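Local coordinates for flavin reductase (Uncultured bacterium, PDB 5CHO), which probably uses NAD(P)H to reduce flavin, supplying reduced FAD to the partner tryptophan halogenase of a bacterial two-component system, at residues Val51-Asp56 / Ala84-Ser89; Ala63-Ser68 / Leu77-Cys82; Val98-Ala103 / Ala145-Ala150. One frame throughout, in Å; residues are numbered along the deposited sequence.

Contact 1: residues Val51-Asp56 / Ala84-Ser89. With FAD (flavin-adenine dinucleotide), chain I.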
loop_
_atom_site.group_PDB
_atom_site.type_symbol
_atom_site.label_atom_id
_atom_site.label_comp_id
_atom_site.label_asym_id
_atom_site.label_seq_id
_atom_site.Cartn_x
_atom_site.Cartn_y
_atom_site.Cartn_z
ATOM N N VAL A 51 1.324 6.466 -12.026
ATOM C CA VAL A 51 2.375 5.642 -12.602
ATOM C C VAL A 51 2.491 5.932 -14.094
ATOM O O VAL A 51 1.481 5.958 -14.795
ATOM C CB VAL A 51 2.082 4.150 -12.369
ATOM C CG1 VAL A 51 3.110 3.276 -13.059
ATOM C CG2 VAL A 51 2.018 3.857 -10.876
ATOM N N THR A 52 3.711 6.169 -14.575
ATOM C CA THR A 52 3.923 6.582 -15.964
ATOM C C THR A 52 5.071 5.833 -16.640
ATOM O O THR A 52 5.982 5.344 -15.972
ATOM C CB THR A 52 4.231 8.088 -16.053
ATOM O OG1 THR A 52 5.518 8.352 -15.481
ATOM C CG2 THR A 52 3.179 8.898 -15.320
ATOM N N VAL A 53 5.019 5.750 -17.967
ATOM C CA VAL A 53 6.165 5.309 -18.755
ATOM C C VAL A 53 6.483 6.369 -19.806
ATOM O O VAL A 53 5.616 7.163 -20.176
ATOM C CB VAL A 53 5.921 3.962 -19.464
ATOM C CG1 VAL A 53 5.628 2.868 -18.446
ATOM C CG2 VAL A 53 4.783 4.080 -20.462
ATOM N N GLY A 54 7.721 6.375 -20.286
ATOM C CA GLY A 54 8.109 7.228 -21.395
ATOM C C GLY A 54 8.169 6.420 -22.677
ATOM O O GLY A 54 7.320 5.563 -22.917
ATOM N N GLY A 55 9.175 6.687 -23.503
ATOM C CA GLY A 55 9.332 5.965 -24.753
ATOM C C GLY A 55 8.548 6.545 -25.911
ATOM O O GLY A 55 8.251 7.738 -25.939
ATOM N N ASP A 56 8.223 5.687 -26.875
ATOM C CA ASP A 56 7.528 6.098 -28.090
ATOM C C ASP A 56 6.066 6.399 -27.810
ATOM O O ASP A 56 5.484 7.318 -28.386
ATOM C CB ASP A 56 7.628 4.997 -29.141
ATOM C CG ASP A 56 9.049 4.770 -29.613
ATOM O OD1 ASP A 56 9.836 5.739 -29.625
ATOM O OD2 ASP A 56 9.382 3.619 -29.965
ATOM N N ALA A 84 -5.366 -3.953 -18.000
ATOM C CA ALA A 84 -5.070 -2.535 -18.151
ATOM C C ALA A 84 -3.902 -2.328 -19.099
ATOM O O ALA A 84 -2.978 -3.136 -19.147
ATOM C CB ALA A 84 -4.783 -1.908 -16.792
ATOM N N ALA A 85 -3.951 -1.229 -19.844
ATOM C CA ALA A 85 -2.938 -0.933 -20.845
ATOM C C ALA A 85 -1.554 -0.757 -20.224
ATOM O O ALA A 85 -0.545 -1.109 -20.839
ATOM C CB ALA A 85 -3.332 0.310 -21.632
ATOM N N MET A 86 -1.499 -0.201 -19.019
ATOM C CA MET A 86 -0.213 0.042 -18.372
ATOM C C MET A 86 0.504 -1.272 -18.069
ATOM O O MET A 86 1.729 -1.312 -18.013
ATOM C CB MET A 86 -0.386 0.855 -17.085
ATOM C CG MET A 86 0.938 1.249 -16.442
ATOM S SD MET A 86 1.967 2.254 -17.533
ATOM C CE MET A 86 1.253 3.876 -17.313
ATOM N N HIS A 87 -0.267 -2.338 -17.880
ATOM C CA HIS A 87 0.294 -3.669 -17.661
ATOM C C HIS A 87 1.245 -4.014 -18.809
ATOM O O HIS A 87 2.361 -4.492 -18.593
ATOM C CB HIS A 87 -0.828 -4.704 -17.540
ATOM C CG HIS A 87 -0.369 -6.056 -17.075
ATOM N ND1 HIS A 87 0.354 -6.914 -17.868
ATOM C CD2 HIS A 87 -0.549 -6.688 -15.890
ATOM C CE1 HIS A 87 0.601 -8.029 -17.193
ATOM N NE2 HIS A 87 0.065 -7.915 -15.997
ATOM N N GLY A 88 0.792 -3.766 -20.032
ATOM C CA GLY A 88 1.617 -3.984 -21.206
ATOM C C GLY A 88 2.749 -2.979 -21.353
ATOM O O GLY A 88 3.874 -3.359 -21.679
ATOM N N SER A 89 2.454 -1.702 -21.114
ATOM C CA SER A 89 3.461 -0.643 -21.214
ATOM C C SER A 89 4.630 -0.865 -20.255
ATOM O O SER A 89 5.790 -0.628 -20.600
ATOM C CB SER A 89 2.837 0.733 -20.951
ATOM O OG SER A 89 1.645 0.921 -21.690
HETATM P PA FAD I . -7.054 0.796 -19.207
HETATM O O1A FAD I . -6.677 0.515 -20.633
HETATM O O2A FAD I . -7.681 2.130 -19.087
HETATM O O5B FAD I . -8.114 -0.313 -18.689
HETATM C C5B FAD I . -8.671 -0.158 -17.378
HETATM C C4B FAD I . -9.904 -1.117 -17.194
HETATM O O4B FAD I . -10.883 -0.699 -17.919
HETATM C C3B FAD I . -9.556 -2.515 -17.693
HETATM O O3B FAD I . -10.084 -3.486 -16.855
HETATM C C2B FAD I . -10.186 -2.610 -19.081
HETATM O O2B FAD I . -10.756 -4.008 -19.313
HETATM C C1B FAD I . -11.155 -1.765 -19.089
HETATM N N9A FAD I . -11.195 -1.089 -20.334
HETATM C C8A FAD I . -10.699 0.139 -20.620
HETATM N N7A FAD I . -10.952 0.395 -21.929
HETATM C C5A FAD I . -11.599 -0.678 -22.448
HETATM C C6A FAD I . -12.081 -0.954 -23.719
HETATM N N6A FAD I . -12.097 -0.214 -24.972
HETATM N N1A FAD I . -12.703 -2.130 -23.965
HETATM C C2A FAD I . -12.857 -3.055 -22.965
HETATM N N3A FAD I . -12.376 -2.790 -21.710
HETATM C C4A FAD I . -11.749 -1.598 -21.457
HETATM N N1 FAD I . -5.755 0.387 -11.268
HETATM C C2 FAD I . -4.739 -0.652 -11.107
HETATM O O2 FAD I . -4.581 -1.508 -11.984
HETATM N N3 FAD I . -3.915 -0.685 -9.904
HETATM C C4 FAD I . -4.105 0.302 -8.891
HETATM O O4 FAD I . -3.450 0.273 -7.946
HETATM C C4X FAD I . -5.151 1.359 -9.069
HETATM N N5 FAD I . -5.362 2.358 -8.066
HETATM C C5X FAD I . -6.392 3.410 -8.252
HETATM C C6 FAD I . -6.599 4.407 -7.253
HETATM C C7 FAD I . -7.579 5.393 -7.434
HETATM C C7M FAD I . -7.530 6.302 -6.168
HETATM C C8 FAD I . -8.341 5.390 -8.604
HETATM C C8M FAD I . -9.397 6.543 -8.684
HETATM C C9 FAD I . -8.132 4.409 -9.582
HETATM C C9A FAD I . -7.161 3.413 -9.410
HETATM N N10 FAD I . -6.957 2.399 -10.443
HETATM C C10 FAD I . -5.947 1.375 -10.256
HETATM C "C1'" FAD I . -7.774 2.383 -11.691
HETATM C "C2'" FAD I . -6.923 2.831 -12.896
HETATM O "O2'" FAD I . -6.380 4.088 -12.630
HETATM C "C3'" FAD I . -7.820 2.890 -14.109
HETATM O "O3'" FAD I . -8.283 1.607 -14.401
HETATM C "C4'" FAD I . -7.059 3.441 -15.319
HETATM O "O4'" FAD I . -7.951 3.742 -16.313
HETATM C "C5'" FAD I . -6.063 2.383 -15.839
HETATM O "O5'" FAD I . -5.367 2.899 -16.967
HETATM P P FAD I . -4.746 1.869 -18.051
HETATM O O1P FAD I . -4.529 2.592 -19.354
HETATM O O2P FAD I . -3.424 1.291 -17.528
HETATM O O3P FAD I . -5.779 0.706 -18.264
#

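Contact 2: residues Ala63-Ser68 / Leu77-Cys82. With FAD (flavin-adenine dinucleotide), chain I.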
loop_
_atom_site.group_PDB
_atom_site.type_symbol
_atom_site.label_atom_id
_atom_site.label_comp_id
_atom_site.label_asym_id
_atom_site.label_seq_id
_atom_site.Cartn_x
_atom_site.Cartn_y
_atom_site.Cartn_z
ATOM N N ALA A 63 -2.726 5.092 -9.624
ATOM C CA ALA A 63 -2.521 3.910 -8.791
ATOM C C ALA A 63 -2.398 4.284 -7.321
ATOM O O ALA A 63 -1.721 5.251 -6.980
ATOM C CB ALA A 63 -1.286 3.156 -9.242
ATOM N N ASN A 64 -3.067 3.519 -6.461
ATOM C CA ASN A 64 -2.922 3.667 -5.015
ATOM C C ASN A 64 -2.347 2.399 -4.381
ATOM O O ASN A 64 -2.231 2.302 -3.159
ATOM C CB ASN A 64 -4.268 4.036 -4.370
ATOM C CG ASN A 64 -5.203 2.844 -4.213
ATOM O OD1 ASN A 64 -5.113 1.858 -4.946
ATOM N ND2 ASN A 64 -6.128 2.946 -3.262
ATOM N N SER A 65 -1.986 1.434 -5.223
ATOM C CA SER A 65 -1.395 0.185 -4.751
ATOM C C SER A 65 0.112 0.329 -4.547
ATOM O O SER A 65 0.809 -0.653 -4.287
ATOM C CB SER A 65 -1.673 -0.949 -5.738
ATOM O OG SER A 65 -1.068 -0.685 -6.992
ATOM N N PHE A 66 0.607 1.556 -4.674
ATOM C CA PHE A 66 2.025 1.832 -4.499
ATOM C C PHE A 66 2.450 1.541 -3.064
ATOM O O PHE A 66 1.779 1.944 -2.116
ATOM C CB PHE A 66 2.334 3.283 -4.864
ATOM C CG PHE A 66 3.757 3.690 -4.586
ATOM C CD1 PHE A 66 4.758 3.442 -5.504
ATOM C CD2 PHE A 66 4.086 4.324 -3.402
ATOM C CE1 PHE A 66 6.063 3.823 -5.245
ATOM C CE2 PHE A 66 5.385 4.705 -3.136
ATOM C CZ PHE A 66 6.376 4.454 -4.057
ATOM N N THR A 67 3.568 0.835 -2.917
ATOM C CA THR A 67 4.048 0.389 -1.611
ATOM C C THR A 67 5.572 0.314 -1.573
ATOM O O THR A 67 6.197 -0.280 -2.450
ATOM C CB THR A 67 3.452 -0.986 -1.238
ATOM O OG1 THR A 67 2.019 -0.907 -1.266
ATOM C CG2 THR A 67 3.898 -1.418 0.152
ATOM N N SER A 68 6.160 0.924 -0.550
ATOM C CA SER A 68 7.597 0.817 -0.318
ATOM C C SER A 68 7.928 -0.585 0.178
ATOM O O SER A 68 7.298 -1.077 1.114
ATOM C CB SER A 68 8.058 1.859 0.697
ATOM O OG SER A 68 7.241 1.840 1.855
ATOM N N LEU A 77 6.787 -1.372 -5.108
ATOM C CA LEU A 77 5.889 -2.141 -5.959
ATOM C C LEU A 77 4.594 -1.399 -6.250
ATOM O O LEU A 77 4.189 -0.505 -5.510
ATOM C CB LEU A 77 5.588 -3.509 -5.331
ATOM C CG LEU A 77 4.740 -3.671 -4.068
ATOM C CD1 LEU A 77 3.249 -3.430 -4.316
ATOM C CD2 LEU A 77 4.967 -5.069 -3.518
ATOM N N VAL A 78 3.960 -1.792 -7.349
ATOM C CA VAL A 78 2.613 -1.360 -7.690
ATOM C C VAL A 78 1.864 -2.561 -8.236
ATOM O O VAL A 78 2.472 -3.446 -8.838
ATOM C CB VAL A 78 2.602 -0.233 -8.745
ATOM C CG1 VAL A 78 3.226 1.043 -8.191
ATOM C CG2 VAL A 78 3.327 -0.679 -10.014
ATOM N N CYS A 79 0.552 -2.601 -8.022
ATOM C CA CYS A 79 -0.271 -3.674 -8.567
ATOM C C CYS A 79 -1.105 -3.145 -9.723
ATOM O O CYS A 79 -1.872 -2.197 -9.561
ATOM C CB CYS A 79 -1.173 -4.271 -7.490
ATOM S SG CYS A 79 -0.275 -4.862 -6.042
ATOM N N VAL A 80 -0.948 -3.762 -10.890
ATOM C CA VAL A 80 -1.641 -3.319 -12.091
ATOM C C VAL A 80 -2.495 -4.432 -12.687
ATOM O O VAL A 80 -2.028 -5.548 -12.917
ATOM C CB VAL A 80 -0.646 -2.805 -13.150
ATOM C CG1 VAL A 80 -1.386 -2.242 -14.357
ATOM C CG2 VAL A 80 0.261 -1.752 -12.538
ATOM N N GLU A 81 -3.759 -4.095 -12.910
ATOM C CA GLU A 81 -4.735 -4.959 -13.563
ATOM C C GLU A 81 -4.185 -5.587 -14.839
ATOM O O GLU A 81 -3.540 -4.910 -15.636
ATOM C CB GLU A 81 -5.983 -4.142 -13.891
ATOM C CG GLU A 81 -7.291 -4.879 -13.787
ATOM C CD GLU A 81 -8.426 -4.073 -14.376
ATOM O OE1 GLU A 81 -8.460 -2.844 -14.151
ATOM O OE2 GLU A 81 -9.283 -4.662 -15.068
ATOM N N CYS A 82 -4.432 -6.881 -15.024
ATOM C CA CYS A 82 -3.931 -7.592 -16.195
ATOM C C CYS A 82 -4.480 -6.993 -17.486
ATOM O O CYS A 82 -3.763 -6.888 -18.480
ATOM C CB CYS A 82 -4.278 -9.080 -16.121
ATOM S SG CYS A 82 -3.083 -10.068 -15.165
HETATM P PA FAD I . -7.054 0.796 -19.207
HETATM O O1A FAD I . -6.677 0.515 -20.633
HETATM O O2A FAD I . -7.681 2.130 -19.087
HETATM O O5B FAD I . -8.114 -0.313 -18.689
HETATM C C5B FAD I . -8.671 -0.158 -17.378
HETATM C C4B FAD I . -9.904 -1.117 -17.194
HETATM O O4B FAD I . -10.883 -0.699 -17.919
HETATM C C3B FAD I . -9.556 -2.515 -17.693
HETATM O O3B FAD I . -10.084 -3.486 -16.855
HETATM C C2B FAD I . -10.186 -2.610 -19.081
HETATM O O2B FAD I . -10.756 -4.008 -19.313
HETATM C C1B FAD I . -11.155 -1.765 -19.089
HETATM N N9A FAD I . -11.195 -1.089 -20.334
HETATM C C8A FAD I . -10.699 0.139 -20.620
HETATM N N7A FAD I . -10.952 0.395 -21.929
HETATM C C5A FAD I . -11.599 -0.678 -22.448
HETATM C C6A FAD I . -12.081 -0.954 -23.719
HETATM N N6A FAD I . -12.097 -0.214 -24.972
HETATM N N1A FAD I . -12.703 -2.130 -23.965
HETATM C C2A FAD I . -12.857 -3.055 -22.965
HETATM N N3A FAD I . -12.376 -2.790 -21.710
HETATM C C4A FAD I . -11.749 -1.598 -21.457
HETATM N N1 FAD I . -5.755 0.387 -11.268
HETATM C C2 FAD I . -4.739 -0.652 -11.107
HETATM O O2 FAD I . -4.581 -1.508 -11.984
HETATM N N3 FAD I . -3.915 -0.685 -9.904
HETATM C C4 FAD I . -4.105 0.302 -8.891
HETATM O O4 FAD I . -3.450 0.273 -7.946
HETATM C C4X FAD I . -5.151 1.359 -9.069
HETATM N N5 FAD I . -5.362 2.358 -8.066
HETATM C C5X FAD I . -6.392 3.410 -8.252
HETATM C C6 FAD I . -6.599 4.407 -7.253
HETATM C C7 FAD I . -7.579 5.393 -7.434
HETATM C C7M FAD I . -7.530 6.302 -6.168
HETATM C C8 FAD I . -8.341 5.390 -8.604
HETATM C C8M FAD I . -9.397 6.543 -8.684
HETATM C C9 FAD I . -8.132 4.409 -9.582
HETATM C C9A FAD I . -7.161 3.413 -9.410
HETATM N N10 FAD I . -6.957 2.399 -10.443
HETATM C C10 FAD I . -5.947 1.375 -10.256
HETATM C "C1'" FAD I . -7.774 2.383 -11.691
HETATM C "C2'" FAD I . -6.923 2.831 -12.896
HETATM O "O2'" FAD I . -6.380 4.088 -12.630
HETATM C "C3'" FAD I . -7.820 2.890 -14.109
HETATM O "O3'" FAD I . -8.283 1.607 -14.401
HETATM C "C4'" FAD I . -7.059 3.441 -15.319
HETATM O "O4'" FAD I . -7.951 3.742 -16.313
HETATM C "C5'" FAD I . -6.063 2.383 -15.839
HETATM O "O5'" FAD I . -5.367 2.899 -16.967
HETATM P P FAD I . -4.746 1.869 -18.051
HETATM O O1P FAD I . -4.529 2.592 -19.354
HETATM O O2P FAD I . -3.424 1.291 -17.528
HETATM O O3P FAD I . -5.779 0.706 -18.264
#

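Contact 3: residues Val98-Ala103 / Ala145-Ala150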
loop_
_atom_site.group_PDB
_atom_site.type_symbol
_atom_site.label_atom_id
_atom_site.label_comp_id
_atom_site.label_asym_id
_atom_site.label_seq_id
_atom_site.Cartn_x
_atom_site.Cartn_y
_atom_site.Cartn_z
ATOM N N VAL A 98 6.824 7.298 -10.917
ATOM C CA VAL A 98 5.765 7.341 -9.920
ATOM C C VAL A 98 5.746 8.730 -9.298
ATOM O O VAL A 98 6.781 9.217 -8.847
ATOM C CB VAL A 98 5.979 6.269 -8.819
ATOM C CG1 VAL A 98 4.890 6.342 -7.756
ATOM C CG2 VAL A 98 6.056 4.867 -9.427
ATOM N N SER A 99 4.577 9.367 -9.283
ATOM C CA SER A 99 4.419 10.676 -8.654
ATOM C C SER A 99 3.375 10.592 -7.557
ATOM O O SER A 99 2.245 10.185 -7.804
ATOM C CB SER A 99 4.012 11.741 -9.679
ATOM O OG SER A 99 4.837 11.704 -10.827
ATOM N N VAL A 100 3.752 10.998 -6.350
ATOM C CA VAL A 100 2.848 10.961 -5.212
ATOM C C VAL A 100 2.069 12.270 -5.193
ATOM O O VAL A 100 2.654 13.353 -5.160
ATOM C CB VAL A 100 3.624 10.750 -3.900
ATOM C CG1 VAL A 100 2.695 10.824 -2.697
ATOM C CG2 VAL A 100 4.346 9.414 -3.938
ATOM N N LEU A 101 0.745 12.171 -5.199
ATOM C CA LEU A 101 -0.084 13.335 -5.487
ATOM C C LEU A 101 -0.452 14.158 -4.265
ATOM O O LEU A 101 -0.822 13.625 -3.219
ATOM C CB LEU A 101 -1.364 12.896 -6.199
ATOM C CG LEU A 101 -1.159 12.262 -7.577
ATOM C CD1 LEU A 101 -2.499 11.874 -8.175
ATOM C CD2 LEU A 101 -0.393 13.197 -8.513
ATOM N N ALA A 102 -0.347 15.474 -4.428
ATOM C CA ALA A 102 -0.818 16.432 -3.436
ATOM C C ALA A 102 -2.337 16.542 -3.483
ATOM O O ALA A 102 -2.971 16.093 -4.437
ATOM C CB ALA A 102 -0.180 17.787 -3.666
ATOM N N ALA A 103 -2.909 17.165 -2.458
ATOM C CA ALA A 103 -4.357 17.242 -2.301
ATOM C C ALA A 103 -5.035 18.072 -3.397
ATOM O O ALA A 103 -6.195 17.825 -3.734
ATOM C CB ALA A 103 -4.690 17.812 -0.927
ATOM N N ALA A 145 6.231 13.871 -4.143
ATOM C CA ALA A 145 7.474 13.139 -4.380
ATOM C C ALA A 145 7.538 12.524 -5.780
ATOM O O ALA A 145 6.507 12.262 -6.399
ATOM C CB ALA A 145 7.644 12.050 -3.326
ATOM N N TRP A 146 8.759 12.298 -6.264
ATOM C CA TRP A 146 8.996 11.609 -7.532
ATOM C C TRP A 146 9.855 10.363 -7.346
ATOM O O TRP A 146 10.759 10.341 -6.512
ATOM C CB TRP A 146 9.688 12.533 -8.543
ATOM C CG TRP A 146 8.842 13.635 -9.116
ATOM C CD1 TRP A 146 7.480 13.730 -9.106
ATOM C CD2 TRP A 146 9.318 14.796 -9.808
ATOM N NE1 TRP A 146 7.081 14.882 -9.744
ATOM C CE2 TRP A 146 8.192 15.555 -10.182
ATOM C CE3 TRP A 146 10.589 15.269 -10.142
ATOM C CZ2 TRP A 146 8.301 16.759 -10.875
ATOM C CZ3 TRP A 146 10.695 16.460 -10.826
ATOM C CH2 TRP A 146 9.560 17.192 -11.185
ATOM N N PHE A 147 9.555 9.324 -8.123
ATOM C CA PHE A 147 10.406 8.141 -8.206
ATOM C C PHE A 147 10.588 7.749 -9.665
ATOM O O PHE A 147 9.653 7.860 -10.457
ATOM C CB PHE A 147 9.821 6.938 -7.457
ATOM C CG PHE A 147 9.530 7.186 -6.004
ATOM C CD1 PHE A 147 10.474 6.901 -5.025
ATOM C CD2 PHE A 147 8.302 7.700 -5.616
ATOM C CE1 PHE A 147 10.195 7.127 -3.686
ATOM C CE2 PHE A 147 8.016 7.920 -4.284
ATOM C CZ PHE A 147 8.966 7.638 -3.317
ATOM N N GLU A 148 11.788 7.299 -10.017
ATOM C CA GLU A 148 11.999 6.581 -11.272
ATOM C C GLU A 148 12.452 5.175 -10.940
ATOM O O GLU A 148 13.250 4.973 -10.024
ATOM C CB GLU A 148 13.032 7.265 -12.170
ATOM C CG GLU A 148 12.641 8.644 -12.657
ATOM C CD GLU A 148 13.685 9.233 -13.585
ATOM O OE1 GLU A 148 13.591 8.999 -14.808
ATOM O OE2 GLU A 148 14.607 9.918 -13.094
ATOM N N CYS A 149 11.946 4.206 -11.693
ATOM C CA CYS A 149 12.189 2.808 -11.387
ATOM C C CYS A 149 12.494 2.000 -12.632
ATOM O O CYS A 149 12.012 2.307 -13.721
ATOM C CB CYS A 149 10.968 2.209 -10.687
ATOM S SG CYS A 149 10.331 3.188 -9.308
ATOM N N ALA A 150 13.306 0.967 -12.453
ATOM C CA ALA A 150 13.504 -0.050 -13.470
ATOM C C ALA A 150 12.759 -1.296 -13.035
ATOM O O ALA A 150 12.822 -1.677 -11.867
ATOM C CB ALA A 150 14.970 -0.343 -13.660
#

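Contact 1: residues Val51-Asp56 / Ala84-Ser89
Strand segment 51-53, which carries Val51 and Val53, meets the start of helix 85-93, where Met86 and Ser89 lie, with the two short axes 9.4 Å apart at closest approach and inclined at 48°. This is helix-on-sheet packing in the flavin reductase-like fold, and no hydrogen bond crosses it. Met86 makes the largest share of the contact. Its CG stands anti to the backbone N (chi1 -174°), and bends at the next two torsions turn the thioether toward the strand, SD lying 3.8 Å from CG1 of Val53. The side chains of Val53 and Met86 run past each other in opposite directions. One turn further along the helix, Ser89 offers its CB to CG2 of Val53 at 3.9 Å. His59 and Met61 of strand 59-63 also touch Met86, while Phe96 packs against both valines. The N-terminal end of the helix also serves the cofactor: Met86 N donates to the FAD phosphate oxygen O2P at 2.9 Å, and Ala85 N reaches the bridging O3P at 3.1 Å, so the first turn of the helix holds the pyrophosphate through backbone N-H groups. At the strand, the methyl CE of Met86 ends 3.3 Å from the carbonyl O of Val51.

Contact 2: residues Ala63-Ser68 / Leu77-Cys82
A beta-hairpin contact that doubles as a flavin-binding edge joins Ser65, Phe66 and Thr67 to Leu77, Val78 and Cys79 where strands 67-71 and 74-81 come together. Thr67 and Leu77 form an antiparallel hydrogen-bonded pair, with Leu77 N to Thr67 O at 2.9 Å. Their side chains lie side by side and point the same way, CB of Thr67 against CD1 of Leu77. Before this pair, the chain leaves the regular sheet, and Ser65 takes over with its side chain: OG lies between the backbone N and the carbonyl carbon (chi1 63°), where it accepts the N-H of Cys79 at 2.7 Å and 159°. The same OG stands 2.7 Å from FAD O4. Next in the chain, CD1 of Phe66 meets CG1 of Val78 at 3.9 Å, the methyl lying at the ring edge. Phe66 also meets Phe44 of the second subunit edge-to-face, and Thr67 OG1 bonds to Thr67 OG1 of that subunit.

An alanine in place of Ser65 would probably leave Cys79 N without its acceptor and weaken the hold on the flavin carbonyl. Backbone groups hold the other polar atoms of this edge of the isoalloxazine: Asn64 N donates to N5, Cys79 O receives N3-H at 2.6 Å, and Glu81 N points almost straight at O2 (2.9 Å, 177°). Donors thus face N5 and O2 while an acceptor faces N3, a pattern that reads the flavin's polar edge and is likely to influence its electron affinity.

Contact 3: residues Val98-Ala103 / Ala145-Ala150
Strand segments 98-100 and 145-150 run antiparallel, 165° between their directions and 4.9 Å between their axes, as neighbours in the antiparallel sheet of the flavin reductase-like fold. Val98 and Phe147 form a hydrogen-bonded pair, with Val98 N to Phe147 O and Phe147 N to Val98 O both at 2.9 Å. Ser99 and Trp146 follow as a non-hydrogen-bonded pair, and beyond them Val100 N donates to Ala145 O at 3.0 Å.

The side chains divide between the two faces. On one, Val98, Val100, Ala145 and Phe147 make an apolar patch. CB of Val98 lies 4.1 Å from CB of Phe147, whose CG is anti to its own carbonyl carbon (chi1 -57°), a setting that carries the ring back towards Val100. There CG2 of Val100 touches CE2 at the ring edge, in its plane, 4.0 Å away. Phe66 meets the same ring with the planes at about 35°, and Ile40 of the second subunit also packs on Phe147, placing this face close to the dimer interface.

On the other face Ser99 and Trp146 both turn to strand 138-140: Ser99 OG bonds to Ala140 N, and Trp146 NE1 to Ala140 O, so one residue satisfies both polar groups. His173 adds an edge-to-face ring contact to the indole. Between the two side chains themselves, Ser99 OG sits 3.7 Å from CD1 of Trp146.

Overall arrangement
All three contacts are buried and reach the same antiparallel sheet, but each does different work there. Contact 1 is apolar helix-on-strand packing without a bond across it, whereas contacts 2 and 3 pair strands through backbone hydrogen bonds. Contacts 1 and 2 share the cofactor: the first meets its pyrophosphate, the second its ring system, and strand 74-81 leads directly into helix 85-93 between them. Contact 3 has no part in binding FAD and joins contact 2 through Phe66, which packs on Val98 and Phe147. Strand 46-53 of contact 1 neighbours strand 95-100 of contact 3. Contacts 2 and 3 also touch the second subunit; contact 1 does not.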